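Local coordinates for protein haloacid dehalogenase-like hydrolase (Klebsiella pneumoniae subsp. pneumoniae, PDB 3PGV) that probably acts as a metal-dependent phosphatase of the Cof family in the haloacid dehalogenase superfamily, with calcium bound in the metal site of this crystal structure, at residues Asp105-Leu110 / Gln161-Val166; Asp227-Gly232 / Pro276-Lys281. All coordinates share one frame; numbering follows the deposited sequence.

How the contacts relate
Both contacts pack a helix against a beta sheet through buried apolar side chains, yet they share no element: their centres lie about 34 Å apart, on opposite sides of the chain's centre. Contact 1 belongs to the six-stranded sheet of the cap domain, which is inserted between strands of the core domain, and uses aliphatic side chains alone. Contact 2 belongs to the eight-stranded sheet of the Rossmann-like core and adds an aromatic pair, with one touching residue, Tyr278, partly exposed. Place in the fold separates them further. Contact 1 is remote from the metal site, whereas Phe231 of contact 2 lies with its side chain about 9 Å from the bound calcium ion.

Contact 1: residues Asp105-Leu110 / Gln161-Val166; sequences DIAADL and QGISKV
Ala107 and Leu110 of helix 104-110 meet Ile163 and Val166 in the cap domain of this haloacid dehalogenase fold, where helices pack on an open-faced sheet of six strands. The principle at work is economical: residues three apart on a helix present neighbouring side chains on one face, and here they pair in order with two residues three apart on the facing segment, 161-166. CA atoms are 6.8 Å apart between Ala107 and Ile163 and 6.9 Å apart between Leu110 and Val166.

At the first pair, the lone methyl of Ala107 does the touching. Its CB lies 3.8 Å from Ile163 CG1, meeting the first carbon of the longer branch rather than its end. Ile163 holds that branch beside its own backbone N (chi1 -46°), and the second torsion (chi2 -56°) swings CD1 away from the methyl, which leaves the touch to CG1. Leu102, Phe111 and Val124 also pack around Ile163.

The chain turns a corner at Ser164, which lets Ile163 and Val166 both point toward the helix, while Lys165 starts out away from it; the lysine NZ forms a salt bridge with Glu202. Val166 meets Leu110, the two side chains crossing at a slant. One methyl of the leucine, Leu110 CD1, reaches 4.0 Å from Val166 CG2. Met183, Trp187 and Val203 touch the same leucine, placing it between helix 173-187 and the sheet.

Both valine methyls are used. With CG1 anti to the backbone N (chi1 176°), the fork straddles the leucine's first carbon: Leu110 CB is 3.9 Å from Val166 CG2 and 4.0 Å from Val166 CG1.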
loop_
_atom_site.group_PDB
_atom_site.type_symbol
_atom_site.label_atom_id
_atom_site.label_comp_id
_atom_site.label_asym_id
_atom_site.label_seq_id
_atom_site.Cartn_x
_atom_site.Cartn_y
_atom_site.Cartn_z
ATOM N N ASP A 105 -15.520 7.441 15.065
ATOM C CA ASP A 105 -14.944 8.082 16.249
ATOM C C ASP A 105 -13.424 8.185 16.139
ATOM O O ASP A 105 -12.851 9.194 16.550
ATOM C CB ASP A 105 -15.347 7.326 17.533
ATOM C CG ASP A 105 -14.858 5.892 17.575
ATOM O OD1 ASP A 105 -15.047 5.172 16.571
ATOM O OD2 ASP A 105 -14.258 5.501 18.593
ATOM N N ILE A 106 -12.770 7.148 15.550
ATOM C CA ILE A 106 -11.317 7.125 15.389
ATOM C C ILE A 106 -10.884 8.125 14.308
ATOM O O ILE A 106 -9.962 8.916 14.530
ATOM C CB ILE A 106 -10.798 5.688 15.107
ATOM C CG1 ILE A 106 -11.223 4.709 16.228
ATOM C CG2 ILE A 106 -9.262 5.682 14.893
ATOM C CD1 ILE A 106 -10.639 3.311 16.089
ATOM N N ALA A 107 -11.596 8.136 13.165
ATOM C CA ALA A 107 -11.327 9.091 12.093
ATOM C C ALA A 107 -11.454 10.553 12.615
ATOM O O ALA A 107 -10.544 11.351 12.419
ATOM C CB ALA A 107 -12.276 8.859 10.931
ATOM N N ALA A 108 -12.518 10.844 13.374
ATOM C CA ALA A 108 -12.737 12.182 13.940
ATOM C C ALA A 108 -11.571 12.629 14.808
ATOM O O ALA A 108 -11.126 13.779 14.691
ATOM C CB ALA A 108 -14.031 12.210 14.739
ATOM N N ASP A 109 -11.029 11.702 15.652
ATOM C CA ASP A 109 -9.882 11.994 16.516
ATOM C C ASP A 109 -8.598 12.142 15.718
ATOM O O ASP A 109 -7.819 13.047 15.988
ATOM C CB ASP A 109 -9.721 10.916 17.606
ATOM C CG ASP A 109 -10.837 10.923 18.654
ATOM O OD1 ASP A 109 -11.476 11.987 18.836
ATOM O OD2 ASP A 109 -11.036 9.881 19.316
ATOM N N LEU A 110 -8.380 11.262 14.721
ATOM C CA LEU A 110 -7.190 11.308 13.854
ATOM C C LEU A 110 -7.092 12.612 13.096
ATOM O O LEU A 110 -5.983 13.092 12.835
ATOM C CB LEU A 110 -7.192 10.131 12.864
ATOM C CG LEU A 110 -6.880 8.750 13.461
ATOM C CD1 LEU A 110 -7.123 7.654 12.437
ATOM C CD2 LEU A 110 -5.445 8.685 13.979
ATOM N N GLN A 161 -16.744 10.113 7.876
ATOM C CA GLN A 161 -17.166 8.892 7.198
ATOM C C GLN A 161 -16.535 8.750 5.812
ATOM O O GLN A 161 -16.196 9.752 5.190
ATOM C CB GLN A 161 -18.695 8.781 7.149
ATOM C CG GLN A 161 -19.281 8.450 8.527
ATOM C CD GLN A 161 -20.764 8.288 8.524
ATOM O OE1 GLN A 161 -21.443 8.646 9.483
ATOM N NE2 GLN A 161 -21.298 7.688 7.476
ATOM N N GLY A 162 -16.276 7.497 5.401
ATOM C CA GLY A 162 -15.650 7.179 4.122
ATOM C C GLY A 162 -14.140 7.320 4.160
ATOM O O GLY A 162 -13.500 7.501 3.119
ATOM N N ILE A 163 -13.549 7.210 5.355
ATOM C CA ILE A 163 -12.099 7.416 5.512
ATOM C C ILE A 163 -11.322 6.120 5.297
ATOM O O ILE A 163 -11.316 5.268 6.167
ATOM C CB ILE A 163 -11.770 8.072 6.892
ATOM C CG1 ILE A 163 -12.719 9.285 7.213
ATOM C CG2 ILE A 163 -10.289 8.446 7.001
ATOM C CD1 ILE A 163 -12.734 10.398 6.168
ATOM N N SER A 164 -10.665 5.974 4.130
ATOM C CA SER A 164 -9.858 4.780 3.848
ATOM C C SER A 164 -8.567 4.794 4.669
ATOM O O SER A 164 -8.119 3.747 5.131
ATOM C CB SER A 164 -9.555 4.672 2.354
ATOM O OG SER A 164 -8.968 5.862 1.859
ATOM N N LYS A 165 -7.984 5.984 4.875
ATOM C CA LYS A 165 -6.798 6.133 5.708
ATOM C C LYS A 165 -6.510 7.570 6.093
ATOM O O LYS A 165 -6.924 8.498 5.407
ATOM C CB LYS A 165 -5.555 5.489 5.058
ATOM C CG LYS A 165 -5.028 6.215 3.847
ATOM C CD LYS A 165 -3.715 5.599 3.399
ATOM C CE LYS A 165 -3.027 6.425 2.358
ATOM N NZ LYS A 165 -1.742 5.833 1.949
ATOM N N VAL A 166 -5.811 7.746 7.217
ATOM C CA VAL A 166 -5.254 9.022 7.634
ATOM C C VAL A 166 -3.739 8.835 7.688
ATOM O O VAL A 166 -3.273 7.785 8.146
ATOM C CB VAL A 166 -5.820 9.497 9.014
ATOM C CG1 VAL A 166 -5.131 10.798 9.474
ATOM C CG2 VAL A 166 -7.334 9.671 8.959
#

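Contact 2: residues Asp227-Gly232 / Pro276-Lys281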
loop_
_atom_site.group_PDB
_atom_site.type_symbol
_atom_site.label_atom_id
_atom_site.label_comp_id
_atom_site.label_asym_id
_atom_site.label_seq_id
_atom_site.Cartn_x
_atom_site.Cartn_y
_atom_site.Cartn_z
ATOM N N ASP A 227 -1.289 -19.984 -1.963
ATOM C CA ASP A 227 -1.116 -19.910 -3.416
ATOM C C ASP A 227 -0.456 -18.611 -3.822
ATOM O O ASP A 227 -0.280 -18.351 -5.022
ATOM C CB ASP A 227 -2.475 -20.054 -4.117
ATOM C CG ASP A 227 -3.151 -21.377 -3.844
ATOM O OD1 ASP A 227 -2.508 -22.428 -4.060
ATOM O OD2 ASP A 227 -4.328 -21.365 -3.436
ATOM N N CYS A 228 -0.075 -17.788 -2.827
ATOM C CA CYS A 228 0.480 -16.469 -3.090
ATOM C C CYS A 228 1.949 -16.363 -2.851
ATOM O O CYS A 228 2.452 -16.809 -1.819
ATOM C CB CYS A 228 -0.282 -15.398 -2.317
ATOM S SG CYS A 228 -2.055 -15.361 -2.660
ATOM N N ILE A 229 2.633 -15.667 -3.756
ATOM C CA ILE A 229 3.988 -15.176 -3.553
ATOM C C ILE A 229 3.914 -13.647 -3.545
ATOM O O ILE A 229 3.257 -13.065 -4.417
ATOM C CB ILE A 229 5.001 -15.727 -4.608
ATOM C CG1 ILE A 229 6.435 -15.171 -4.341
ATOM C CG2 ILE A 229 4.529 -15.436 -6.056
ATOM C CD1 ILE A 229 7.558 -15.804 -5.169
ATOM N N ALA A 230 4.478 -13.000 -2.502
ATOM C CA ALA A 230 4.383 -11.548 -2.371
ATOM C C ALA A 230 5.740 -10.845 -2.341
ATOM O O ALA A 230 6.730 -11.412 -1.866
ATOM C CB ALA A 230 3.581 -11.185 -1.143
ATOM N N PHE A 231 5.770 -9.578 -2.805
ATOM C CA PHE A 231 6.982 -8.751 -2.841
ATOM C C PHE A 231 6.674 -7.373 -2.240
ATOM O O PHE A 231 5.627 -6.790 -2.544
ATOM C CB PHE A 231 7.484 -8.607 -4.290
ATOM C CG PHE A 231 7.804 -9.914 -4.980
ATOM C CD1 PHE A 231 6.806 -10.646 -5.625
ATOM C CD2 PHE A 231 9.113 -10.378 -5.053
ATOM C CE1 PHE A 231 7.105 -11.859 -6.270
ATOM C CE2 PHE A 231 9.411 -11.592 -5.699
ATOM C CZ PHE A 231 8.403 -12.319 -6.307
ATOM N N GLY A 232 7.577 -6.874 -1.385
ATOM C CA GLY A 232 7.413 -5.573 -0.724
ATOM C C GLY A 232 8.699 -5.001 -0.146
ATOM O O GLY A 232 9.710 -5.711 -0.028
ATOM N N PRO A 276 10.620 -8.793 -11.501
ATOM C CA PRO A 276 10.332 -9.545 -12.737
ATOM C C PRO A 276 11.410 -10.576 -13.088
ATOM O O PRO A 276 11.085 -11.634 -13.636
ATOM C CB PRO A 276 10.203 -8.449 -13.801
ATOM C CG PRO A 276 10.862 -7.264 -13.223
ATOM C CD PRO A 276 10.666 -7.342 -11.757
ATOM N N ARG A 277 12.690 -10.292 -12.740
ATOM C CA ARG A 277 13.796 -11.234 -12.980
ATOM C C ARG A 277 13.650 -12.465 -12.108
ATOM O O ARG A 277 13.874 -13.581 -12.573
ATOM C CB ARG A 277 15.157 -10.558 -12.752
ATOM C CG ARG A 277 15.455 -9.496 -13.778
ATOM C CD ARG A 277 16.821 -8.838 -13.608
ATOM N NE ARG A 277 16.929 -7.651 -14.466
ATOM C CZ ARG A 277 17.260 -7.693 -15.755
ATOM N NH1 ARG A 277 17.577 -8.849 -16.330
ATOM N NH2 ARG A 277 17.281 -6.580 -16.478
ATOM N N TYR A 278 13.222 -12.267 -10.849
ATOM C CA TYR A 278 12.974 -13.359 -9.906
ATOM C C TYR A 278 11.830 -14.227 -10.424
ATOM O O TYR A 278 11.921 -15.452 -10.384
ATOM C CB TYR A 278 12.623 -12.789 -8.517
ATOM C CG TYR A 278 12.514 -13.834 -7.429
ATOM C CD1 TYR A 278 11.321 -14.522 -7.213
ATOM C CD2 TYR A 278 13.573 -14.079 -6.560
ATOM C CE1 TYR A 278 11.204 -15.464 -6.191
ATOM C CE2 TYR A 278 13.462 -15.007 -5.524
ATOM C CZ TYR A 278 12.273 -15.691 -5.335
ATOM O OH TYR A 278 12.155 -16.597 -4.310
ATOM N N LEU A 279 10.756 -13.579 -10.925
ATOM C CA LEU A 279 9.584 -14.256 -11.463
ATOM C C LEU A 279 9.916 -15.081 -12.707
ATOM O O LEU A 279 9.469 -16.225 -12.813
ATOM C CB LEU A 279 8.463 -13.242 -11.766
ATOM C CG LEU A 279 7.809 -12.575 -10.534
ATOM C CD1 LEU A 279 6.880 -11.459 -10.947
ATOM C CD2 LEU A 279 7.059 -13.596 -9.683
ATOM N N ARG A 280 10.733 -14.517 -13.639
ATOM C CA ARG A 280 11.154 -15.247 -14.850
ATOM C C ARG A 280 11.998 -16.458 -14.486
ATOM O O ARG A 280 11.845 -17.512 -15.095
ATOM C CB ARG A 280 11.933 -14.334 -15.816
ATOM C CG ARG A 280 11.083 -13.261 -16.451
ATOM C CD ARG A 280 11.637 -12.830 -17.779
ATOM N NE ARG A 280 10.980 -11.618 -18.263
ATOM C CZ ARG A 280 11.174 -11.104 -19.471
ATOM N NH1 ARG A 280 11.961 -11.723 -20.345
ATOM N NH2 ARG A 280 10.556 -9.989 -19.828
ATOM N N LYS A 281 12.873 -16.318 -13.469
ATOM C CA LYS A 281 13.723 -17.411 -12.999
ATOM C C LYS A 281 12.869 -18.511 -12.352
ATOM O O LYS A 281 13.126 -19.700 -12.561
ATOM C CB LYS A 281 14.773 -16.875 -11.999
ATOM C CG LYS A 281 15.844 -17.890 -11.629
ATOM C CD LYS A 281 16.847 -17.315 -10.653
#
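Strand 228-232 and helix segment 276-281 run nearly antiparallel, their axes 11.2 Å apart at closest approach with 157° between their directions, a spacing bridged wholly by side chains. Phe231 and Tyr278 form the aromatic part of the bridge. Their rings make an offset edge-to-face pair, centroids 5.7 Å apart and planes at 78°, in which the phenylalanine turns its edge toward the tyrosine's face. Phe231 CZ and CE2 both approach Tyr278 CD1, the former at 3.8 Å. The tyrosine gets there by carrying its ring anti to the backbone N (chi1 -173°), and its hydroxyl is hydrogen-bonded to the carboxylate of Glu265, in strand 265-266.

This is the helix-on-sheet layering of the Rossmann-like core of haloacid dehalogenase hydrolases: strand 228-232 lies between strands 23-27 and 246-249, and the C-terminal helix 274-283 packs over them. Two residues earlier on the strand, Ile229 also points toward the helix, its longer branch extended so that Ile229 CD1 meets Tyr278 CE1 at 3.8 Å.

Leu279 comes in beside the tyrosine. Its CD2 methyl lies obliquely against the Phe231 ring, 3.8 Å from Phe231 CE1, while Val24 and Leu50 also touch the leucine. The side chain of Phe231 is about 6 Å from that of Asp27, a calcium ligand, and its own strand leads directly into Asp233, a second calcium ligand.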